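Local atomic coordinates of cycloalternan-forming enzyme (PDB entry 5F7U), a protein that is a multidomain enzyme of glycoside hydrolase family 31, combining a TIM barrel with beta-sandwich domains and a family 6 carbohydrate-binding module. Residues 112-117 / 231-236; 164-169 / 327-332; 308-313 / 320-325. The protein carries 1 engineered substitution. All coordinates share one frame; numbering follows the deposited sequence.

Contact 1 of 3, residues 112-117 / 231-236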
loop_
_atom_site.group_PDB
_atom_site.type_symbol
_atom_site.label_atom_id
_atom_site.label_comp_id
_atom_site.label_asym_id
_atom_site.label_seq_id
_atom_site.Cartn_x
_atom_site.Cartn_y
_atom_site.Cartn_z
ATOM N N THR A 112 5.288 34.513 24.051
ATOM C CA THR A 112 4.031 35.186 23.739
ATOM C C THR A 112 3.030 34.172 23.227
ATOM O O THR A 112 3.408 33.264 22.487
ATOM C CB THR A 112 4.246 36.338 22.719
ATOM O OG1 THR A 112 5.087 37.341 23.302
ATOM C CG2 THR A 112 2.899 36.996 22.268
ATOM N N PHE A 113 1.767 34.303 23.645
ATOM C CA PHE A 113 0.677 33.592 22.960
ATOM C C PHE A 113 -0.491 34.521 22.706
ATOM O O PHE A 113 -0.669 35.522 23.421
ATOM C CB PHE A 113 0.246 32.287 23.680
ATOM C CG PHE A 113 -0.331 32.474 25.078
ATOM C CD1 PHE A 113 -1.700 32.704 25.281
ATOM C CD2 PHE A 113 0.494 32.346 26.202
ATOM C CE1 PHE A 113 -2.219 32.828 26.573
ATOM C CE2 PHE A 113 -0.013 32.460 27.499
ATOM C CZ PHE A 113 -1.376 32.706 27.688
ATOM N N TYR A 114 -1.251 34.203 21.660
ATOM C CA TYR A 114 -2.403 34.996 21.258
ATOM C C TYR A 114 -3.645 34.129 21.411
ATOM O O TYR A 114 -3.719 33.036 20.850
ATOM C CB TYR A 114 -2.269 35.475 19.813
ATOM C CG TYR A 114 -0.969 36.187 19.520
ATOM C CD1 TYR A 114 -0.852 37.577 19.688
ATOM C CD2 TYR A 114 0.153 35.472 19.050
ATOM C CE1 TYR A 114 0.351 38.224 19.418
ATOM C CE2 TYR A 114 1.347 36.120 18.773
ATOM C CZ TYR A 114 1.436 37.488 18.954
ATOM O OH TYR A 114 2.632 38.123 18.667
ATOM N N VAL A 115 -4.612 34.626 22.159
ATOM C CA VAL A 115 -5.768 33.825 22.531
ATOM C C VAL A 115 -6.802 33.862 21.403
ATOM O O VAL A 115 -7.204 34.930 20.933
ATOM C CB VAL A 115 -6.334 34.279 23.889
ATOM C CG1 VAL A 115 -7.560 33.462 24.260
ATOM C CG2 VAL A 115 -5.251 34.131 24.963
ATOM N N THR A 116 -7.218 32.672 20.988
ATOM C CA THR A 116 -8.001 32.501 19.776
ATOM C C THR A 116 -9.429 32.022 20.042
ATOM O O THR A 116 -9.751 31.539 21.134
ATOM C CB THR A 116 -7.310 31.463 18.872
ATOM O OG1 THR A 116 -7.098 30.263 19.633
ATOM C CG2 THR A 116 -5.951 31.990 18.373
ATOM N N ASP A 117 -10.282 32.174 19.030
ATOM C CA ASP A 117 -11.570 31.497 18.994
ATOM C C ASP A 117 -11.959 31.250 17.548
ATOM O O ASP A 117 -11.377 31.841 16.631
ATOM C CB ASP A 117 -12.665 32.298 19.747
ATOM C CG ASP A 117 -13.766 31.399 20.331
ATOM O OD1 ASP A 117 -13.899 30.213 19.955
ATOM O OD2 ASP A 117 -14.525 31.901 21.187
ATOM N N GLY A 231 -8.079 37.211 15.675
ATOM C CA GLY A 231 -8.630 38.328 14.895
ATOM C C GLY A 231 -7.631 39.405 14.485
ATOM O O GLY A 231 -8.028 40.446 13.926
ATOM N N LYS A 232 -6.345 39.176 14.756
ATOM C CA LYS A 232 -5.314 40.217 14.630
ATOM C C LYS A 232 -3.944 39.744 14.133
ATOM O O LYS A 232 -3.344 40.366 13.258
ATOM C CB LYS A 232 -5.111 40.926 15.978
ATOM C CG LYS A 232 -6.237 41.860 16.395
ATOM C CD LYS A 232 -5.901 42.663 17.644
ATOM C CE LYS A 232 -6.060 41.829 18.912
ATOM N NZ LYS A 232 -6.130 42.710 20.106
ATOM N N ASN A 233 -3.440 38.671 14.729
ATOM C CA ASN A 233 -2.042 38.256 14.588
ATOM C C ASN A 233 -1.881 36.850 14.012
ATOM O O ASN A 233 -0.933 36.586 13.283
ATOM C CB ASN A 233 -1.340 38.297 15.953
ATOM C CG ASN A 233 -1.252 39.699 16.526
ATOM O OD1 ASN A 233 -0.386 40.490 16.133
ATOM N ND2 ASN A 233 -2.124 40.007 17.488
ATOM N N VAL A 234 -2.791 35.950 14.380
ATOM C CA VAL A 234 -2.638 34.525 14.072
ATOM C C VAL A 234 -3.900 33.864 13.539
ATOM O O VAL A 234 -5.011 34.244 13.933
ATOM C CB VAL A 234 -2.134 33.689 15.292
ATOM C CG1 VAL A 234 -0.722 34.094 15.684
ATOM C CG2 VAL A 234 -3.076 33.804 16.494
ATOM N N ILE A 235 -3.703 32.900 12.626
ATOM C CA ILE A 235 -4.695 31.856 12.286
ATOM C C ILE A 235 -3.997 30.530 12.605
ATOM O O ILE A 235 -2.988 30.191 11.972
ATOM C CB ILE A 235 -5.179 31.926 10.815
ATOM C CG1 ILE A 235 -5.973 33.238 10.599
ATOM C CG2 ILE A 235 -5.988 30.672 10.466
ATOM C CD1 ILE A 235 -6.157 33.658 9.153
ATOM N N ASN A 236 -4.488 29.816 13.622
ATOM C CA ASN A 236 -3.784 28.633 14.146
ATOM C C ASN A 236 -4.330 27.300 13.677
ATOM O O ASN A 236 -3.637 26.268 13.780
ATOM C CB ASN A 236 -3.742 28.642 15.691
ATOM C CG ASN A 236 -2.738 29.647 16.240
ATOM O OD1 ASN A 236 -1.849 30.093 15.519
ATOM N ND2 ASN A 236 -2.862 29.990 17.515
HETATM O O HOH W 1 -4.857 28.855 19.175
#
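Asp230 OD1 is gripped by three backbone amides, those of Lys232, Asn233 and Val234, which makes an Asx turn of the bend between strands 214-229 and 235-243. Strand 106-129 pairs with strand 91-100 and with strand 214-229, and so links the N-terminal beta domain to the galactose mutarotase-like beta-sandwich; the contact packs the turn after strand 214-229 on it. Gly231, with phi at 82°, suits the turn because its backbone is unhindered there. The pinned loop sets Asn233 against Tyr114. With CG anti to its own carbonyl carbon (chi1 -64°), Asn233 lays its side chain over one ring face: CB stands 3.9 Å from the Tyr114 ring centroid in a CH-pi contact, and the amide stacks at 26° to the ring, with Asn233 ND2 3.5 Å from Tyr114 CD1. A flat amide can stack on a tyrosine ring in this way. Thr112 CG2 lies 3.6 Å above the opposite face, toward its rim, so the ring has a neighbour on both faces. Val234 brings its two branches to different places: CG1 approaches Tyr114 CD2 obliquely at 3.7 Å, while CG2 reaches Thr116 CG2 at 3.9 Å. Beta-branched Thr116 serves two purposes, its methyl packing on Val234 and its hydroxyl facing water. The two segments form no direct hydrogen bond; one water joins them, 2.7 Å from Thr116 OG1 and accepting from Asn236 ND2 at 2.8 Å.

Contact 2 of 3, residues 164-169 / 327-332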
loop_
_atom_site.group_PDB
_atom_site.type_symbol
_atom_site.label_atom_id
_atom_site.label_comp_id
_atom_site.label_asym_id
_atom_site.label_seq_id
_atom_site.Cartn_x
_atom_site.Cartn_y
_atom_site.Cartn_z
ATOM N N SER A 164 -9.381 31.883 1.917
ATOM C CA SER A 164 -8.610 32.990 2.504
ATOM C C SER A 164 -9.507 33.694 3.539
ATOM O O SER A 164 -10.365 34.498 3.150
ATOM C CB SER A 164 -8.235 33.998 1.389
ATOM O OG SER A 164 -7.548 35.130 1.914
ATOM N N PRO A 165 -9.319 33.408 4.845
ATOM C CA PRO A 165 -10.159 34.054 5.876
ATOM C C PRO A 165 -10.169 35.587 5.810
ATOM O O PRO A 165 -11.226 36.186 5.978
ATOM C CB PRO A 165 -9.519 33.574 7.173
ATOM C CG PRO A 165 -9.121 32.159 6.821
ATOM C CD PRO A 165 -8.496 32.330 5.442
ATOM N N THR A 166 -9.012 36.199 5.559
ATOM C CA THR A 166 -8.923 37.672 5.449
ATOM C C THR A 166 -9.336 38.214 4.079
ATOM O O THR A 166 -9.579 39.422 3.942
ATOM C CB THR A 166 -7.508 38.200 5.748
ATOM O OG1 THR A 166 -6.606 37.774 4.710
ATOM C CG2 THR A 166 -7.014 37.710 7.122
ATOM N N GLY A 167 -9.373 37.341 3.077
ATOM C CA GLY A 167 -9.636 37.725 1.692
ATOM C C GLY A 167 -8.454 38.377 0.987
ATOM O O GLY A 167 -8.587 38.822 -0.157
ATOM N N LYS A 168 -7.292 38.415 1.641
ATOM C CA LYS A 168 -6.089 39.042 1.080
ATOM C C LYS A 168 -5.292 38.151 0.128
ATOM O O LYS A 168 -4.417 38.639 -0.602
ATOM C CB LYS A 168 -5.184 39.576 2.195
ATOM C CG LYS A 168 -5.849 40.639 3.053
ATOM C CD LYS A 168 -4.898 41.172 4.118
ATOM C CE LYS A 168 -5.594 42.185 5.014
ATOM N NZ LYS A 168 -4.631 42.813 5.965
ATOM N N GLU A 169 -5.581 36.853 0.139
ATOM C CA GLU A 169 -4.936 35.917 -0.781
ATOM C C GLU A 169 -5.875 35.577 -1.914
ATOM O O GLU A 169 -7.088 35.792 -1.812
ATOM C CB GLU A 169 -4.499 34.640 -0.051
ATOM C CG GLU A 169 -3.427 34.874 1.001
ATOM C CD GLU A 169 -4.001 35.476 2.277
ATOM O OE1 GLU A 169 -5.092 35.045 2.719
ATOM O OE2 GLU A 169 -3.373 36.396 2.823
ATOM N N GLY A 327 0.324 29.842 12.432
ATOM C CA GLY A 327 -0.094 31.193 12.812
ATOM C C GLY A 327 -0.123 32.178 11.654
ATOM O O GLY A 327 -0.792 33.205 11.739
ATOM N N ASP A 328 0.630 31.888 10.600
ATOM C CA ASP A 328 0.713 32.769 9.427
ATOM C C ASP A 328 -0.680 32.969 8.790
ATOM O O ASP A 328 -1.286 32.012 8.286
ATOM C CB ASP A 328 1.699 32.176 8.408
ATOM C CG ASP A 328 1.953 33.095 7.215
ATOM O OD1 ASP A 328 1.192 34.056 6.972
ATOM O OD2 ASP A 328 2.947 32.828 6.509
ATOM N N MET A 329 -1.158 34.217 8.830
ATOM C CA MET A 329 -2.513 34.553 8.386
ATOM C C MET A 329 -2.648 34.525 6.875
ATOM O O MET A 329 -3.754 34.637 6.369
ATOM C CB MET A 329 -2.933 35.927 8.904
ATOM C CG MET A 329 -2.983 35.989 10.420
ATOM S SD MET A 329 -3.460 37.604 11.036
ATOM C CE MET A 329 -5.189 37.559 10.580
ATOM N N THR A 330 -1.528 34.366 6.169
ATOM C CA THR A 330 -1.534 34.331 4.694
ATOM C C THR A 330 -1.560 32.904 4.121
ATOM O O THR A 330 -1.612 32.735 2.899
ATOM C CB THR A 330 -0.352 35.135 4.088
ATOM O OG1 THR A 330 0.884 34.452 4.353
ATOM C CG2 THR A 330 -0.298 36.532 4.672
ATOM N N ASN A 331 -1.533 31.882 4.989
ATOM C CA ASN A 331 -1.598 30.478 4.537
ATOM C C ASN A 331 -3.053 30.049 4.313
ATOM O O ASN A 331 -3.761 29.797 5.296
ATOM C CB ASN A 331 -0.989 29.523 5.592
ATOM C CG ASN A 331 0.532 29.574 5.659
ATOM O OD1 ASN A 331 1.195 30.082 4.751
ATOM N ND2 ASN A 331 1.098 29.022 6.754
ATOM N N MET A 332 -3.512 30.011 3.056
ATOM C CA MET A 332 -4.881 29.560 2.765
ATOM C C MET A 332 -5.101 28.078 3.100
ATOM O O MET A 332 -4.184 27.269 2.994
ATOM C CB MET A 332 -5.209 29.762 1.279
ATOM C CG MET A 332 -5.375 31.214 0.880
ATOM S SD MET A 332 -6.092 31.328 -0.776
ATOM C CE MET A 332 -4.691 30.820 -1.753
HETATM O O HOH W 2 -4.163 37.191 5.193
HETATM O O HOH W 3 -6.371 34.820 5.162
#
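Two loops meet at the end of an antiparallel strand pair in the galactose mutarotase-like beta-sandwich: residues 164-169 leave strand 158-164, and the loop 327-332 leads into strand 333-338. Within the loops, Thr166 OG1 accepts from Lys168 N in an ST turn. Residues Asp328 to Asn331 make a type I beta turn, where Asp328 OD1 takes the amide and hydroxyl of Thr330, the amide completing an Asx turn. Short threonine and aspartate side chains suit such turns, folding back on nearby backbone. Glu169, bent at chi2 (77°), swings its carboxylate back so that OE1 receives Ser164 OG at 2.6 Å, from above the carboxylate plane. The same carboxylate lies against Thr330, OE2 3.3 Å from Thr330 CA, the side chains crossing at about a right angle. Apolar contacts come from the methionines, both bent at chi3: Met332 lays CG and SD against Ser164 CB and Glu169 CB, its CG 3.7 Å from the latter, and Met329 CE touches Thr166 CG2 at 3.9 Å. Two waters link the loops: one bonds Thr166 OG1, Glu169 OE2 and Met329 O; the second bonds Glu169 OE1, accepts from Thr166 N and lies 2.9 Å from Met329 O.

Contact 3 of 3, residues 308-313 / 320-325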
loop_
_atom_site.group_PDB
_atom_site.type_symbol
_atom_site.label_atom_id
_atom_site.label_comp_id
_atom_site.label_asym_id
_atom_site.label_seq_id
_atom_site.Cartn_x
_atom_site.Cartn_y
_atom_site.Cartn_z
ATOM N N GLN A 308 -6.131 16.375 11.860
ATOM C CA GLN A 308 -6.930 15.297 12.443
ATOM C C GLN A 308 -8.212 15.136 11.648
ATOM O O GLN A 308 -8.954 16.105 11.464
ATOM C CB GLN A 308 -7.236 15.591 13.920
ATOM C CG GLN A 308 -7.932 14.436 14.643
ATOM C CD GLN A 308 -8.388 14.832 16.029
ATOM O OE1 GLN A 308 -9.266 15.657 16.187
ATOM N NE2 GLN A 308 -7.784 14.240 17.033
ATOM N N PHE A 309 -8.462 13.908 11.179
ATOM C CA PHE A 309 -9.700 13.569 10.480
ATOM C C PHE A 309 -10.618 12.848 11.456
ATOM O O PHE A 309 -10.309 11.745 11.929
ATOM C CB PHE A 309 -9.393 12.660 9.272
ATOM C CG PHE A 309 -8.780 13.389 8.106
ATOM C CD1 PHE A 309 -7.383 13.605 8.029
ATOM C CD2 PHE A 309 -9.573 13.844 7.066
ATOM C CE1 PHE A 309 -6.822 14.300 6.938
ATOM C CE2 PHE A 309 -9.019 14.517 5.961
ATOM C CZ PHE A 309 -7.646 14.755 5.901
ATOM N N GLN A 310 -11.737 13.488 11.769
ATOM C CA GLN A 310 -12.700 12.955 12.705
ATOM C C GLN A 310 -13.789 12.247 11.898
ATOM O O GLN A 310 -14.712 12.889 11.402
ATOM C CB GLN A 310 -13.281 14.106 13.536
ATOM C CG GLN A 310 -12.202 14.838 14.331
ATOM C CD GLN A 310 -12.721 16.077 15.029
ATOM O OE1 GLN A 310 -13.889 16.439 14.897
ATOM N NE2 GLN A 310 -11.848 16.739 15.772
ATOM N N MET A 311 -13.690 10.916 11.787
ATOM C CA MET A 311 -14.532 10.225 10.813
ATOM C C MET A 311 -15.755 9.612 11.481
ATOM O O MET A 311 -15.762 8.421 11.827
ATOM C CB MET A 311 -13.708 9.196 10.006
ATOM C CG MET A 311 -12.429 9.770 9.370
ATOM S SD MET A 311 -12.688 11.270 8.378
ATOM C CE MET A 311 -13.616 10.610 6.988
ATOM N N ALA A 312 -16.784 10.439 11.694
ATOM C CA ALA A 312 -17.984 9.993 12.444
ATOM C C ALA A 312 -17.574 9.496 13.841
ATOM O O ALA A 312 -18.155 8.554 14.386
ATOM C CB ALA A 312 -18.769 8.930 11.657
ATOM N N SER A 313 -16.572 10.169 14.407
ATOM C CA SER A 313 -15.995 9.830 15.715
ATOM C C SER A 313 -16.596 10.673 16.841
ATOM O O SER A 313 -16.438 10.335 18.016
ATOM C CB SER A 313 -14.481 10.071 15.678
ATOM O OG SER A 313 -14.235 11.435 15.371
ATOM N N SER A 320 -15.085 15.355 9.825
ATOM C CA SER A 320 -14.466 16.675 9.904
ATOM C C SER A 320 -12.982 16.547 9.691
ATOM O O SER A 320 -12.413 15.494 9.985
ATOM C CB SER A 320 -14.701 17.300 11.277
ATOM O OG SER A 320 -16.081 17.270 11.640
ATOM N N PHE A 321 -12.363 17.608 9.181
ATOM C CA PHE A 321 -10.920 17.723 9.325
ATOM C C PHE A 321 -10.587 18.966 10.116
ATOM O O PHE A 321 -11.278 19.969 10.030
ATOM C CB PHE A 321 -10.150 17.632 7.997
ATOM C CG PHE A 321 -10.438 18.743 7.015
ATOM C CD1 PHE A 321 -9.886 20.017 7.184
ATOM C CD2 PHE A 321 -11.225 18.493 5.883
ATOM C CE1 PHE A 321 -10.140 21.029 6.264
ATOM C CE2 PHE A 321 -11.473 19.497 4.943
ATOM C CZ PHE A 321 -10.940 20.772 5.149
ATOM N N VAL A 322 -9.532 18.863 10.911
ATOM C CA VAL A 322 -9.025 20.013 11.655
ATOM C C VAL A 322 -7.558 20.076 11.284
ATOM O O VAL A 322 -6.806 19.127 11.540
ATOM C CB VAL A 322 -9.205 19.861 13.182
ATOM C CG1 VAL A 322 -8.676 21.107 13.898
ATOM C CG2 VAL A 322 -10.671 19.675 13.525
ATOM N N LEU A 323 -7.178 21.165 10.635
ATOM C CA LEU A 323 -5.831 21.314 10.089
ATOM C C LEU A 323 -5.087 22.377 10.869
ATOM O O LEU A 323 -5.601 23.491 11.034
ATOM C CB LEU A 323 -5.906 21.727 8.602
ATOM C CG LEU A 323 -4.574 22.081 7.921
ATOM C CD1 LEU A 323 -3.613 20.900 7.798
ATOM C CD2 LEU A 323 -4.814 22.682 6.543
ATOM N N ASP A 324 -3.882 22.042 11.326
ATOM C CA ASP A 324 -3.035 22.996 12.051
ATOM C C ASP A 324 -2.384 24.008 11.109
ATOM O O ASP A 324 -2.278 23.788 9.899
ATOM C CB ASP A 324 -1.942 22.254 12.848
ATOM C CG ASP A 324 -2.520 21.365 13.964
ATOM O OD1 ASP A 324 -3.732 21.440 14.290
ATOM O OD2 ASP A 324 -1.737 20.596 14.539
ATOM N N ASN A 325 -1.983 25.136 11.676
ATOM C CA ASN A 325 -1.238 26.155 10.954
ATOM C C ASN A 325 -0.207 26.753 11.908
ATOM O O ASN A 325 -0.357 26.619 13.117
ATOM C CB ASN A 325 -2.191 27.241 10.477
ATOM C CG ASN A 325 -1.555 28.165 9.453
ATOM O OD1 ASN A 325 -0.904 27.705 8.509
ATOM N ND2 ASN A 325 -1.726 29.472 9.642
HETATM O O HOH W 4 -16.414 15.691 13.892
#
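Phe309 carries its ring beside the backbone N, CG anti to the carbonyl carbon (chi1 -75°), whereas Phe321 holds CG in the crowded position between N and the carbonyl carbon (chi1 64°), so its ring leads away and its CB is left over the face of the Phe309 ring. The two belong to the beta hairpin of strands 307-311 and 318-327, where they form an antiparallel non-hydrogen-bonded pair. Phe321 CB stands 4.2 Å from the Phe309 ring centroid, a CH-pi contact offset toward the rim. Both large apolar rings suit this buried side of the sheet, and each finds an edge-to-face partner beyond the hairpin, Phe253 for Phe309 and Tyr335 for Phe321.

Hydrogen-bonded pairs flank the phenylalanines. Gln308 and Val322 exchange bonds in both directions, Gln308 N meeting Val322 O at 2.9 Å in the carbonyl plane. Gln310 and Ser320 do likewise, Gln310 N reaching Ser320 O at 2.8 Å, while Ser320 N approaches Gln310 O from above the carbonyl plane and makes the longer bond.

The face bearing Gln308, Gln310, Ser320 and Val322 is more polar. Two glutamines two residues apart lie on the same side of the strand, and the extended Gln310 chain lets NE2 donate to Gln308 OE1 at 2.8 Å, almost straight at 172°, with the acceptor in its amide plane. This fixes which way both amides are turned; Gln308 NE2 in its turn bonds Glu268. Gln310 NE2 also rests 3.9 Å from Val322 CG2. Small Ser320 fits beside the Gln310 chain, and its hydroxyl bonds Asn241. Between them a water donates to both Gln310 OE1 and Ser320 OG, 2.8 Å from each.

How the contacts relate
Strand 318-327 ties the three contacts together. It supplies one arm of contact 3, runs into the turn of contact 2, and lies beside strand 235-243 from contact 1. Asn325 is the main junction: its backbone N is 2.9 Å from Asn236 O, its ND2 2.7 Å from Ile235 O, and its OD1 3.0 Å from Asn331 ND2. Contacts 1 and 2 also meet directly, through Ile235 N and Gly327 O, 3.1 Å apart, and where Met329 SD packs on the backbone of Asn233. Their centres are about 13 Å apart, and each is about 20 Å from that of contact 3. Contact 3 lies deepest; none of the contacts includes the magnesium site of Glu373, Asp375 and Asp379.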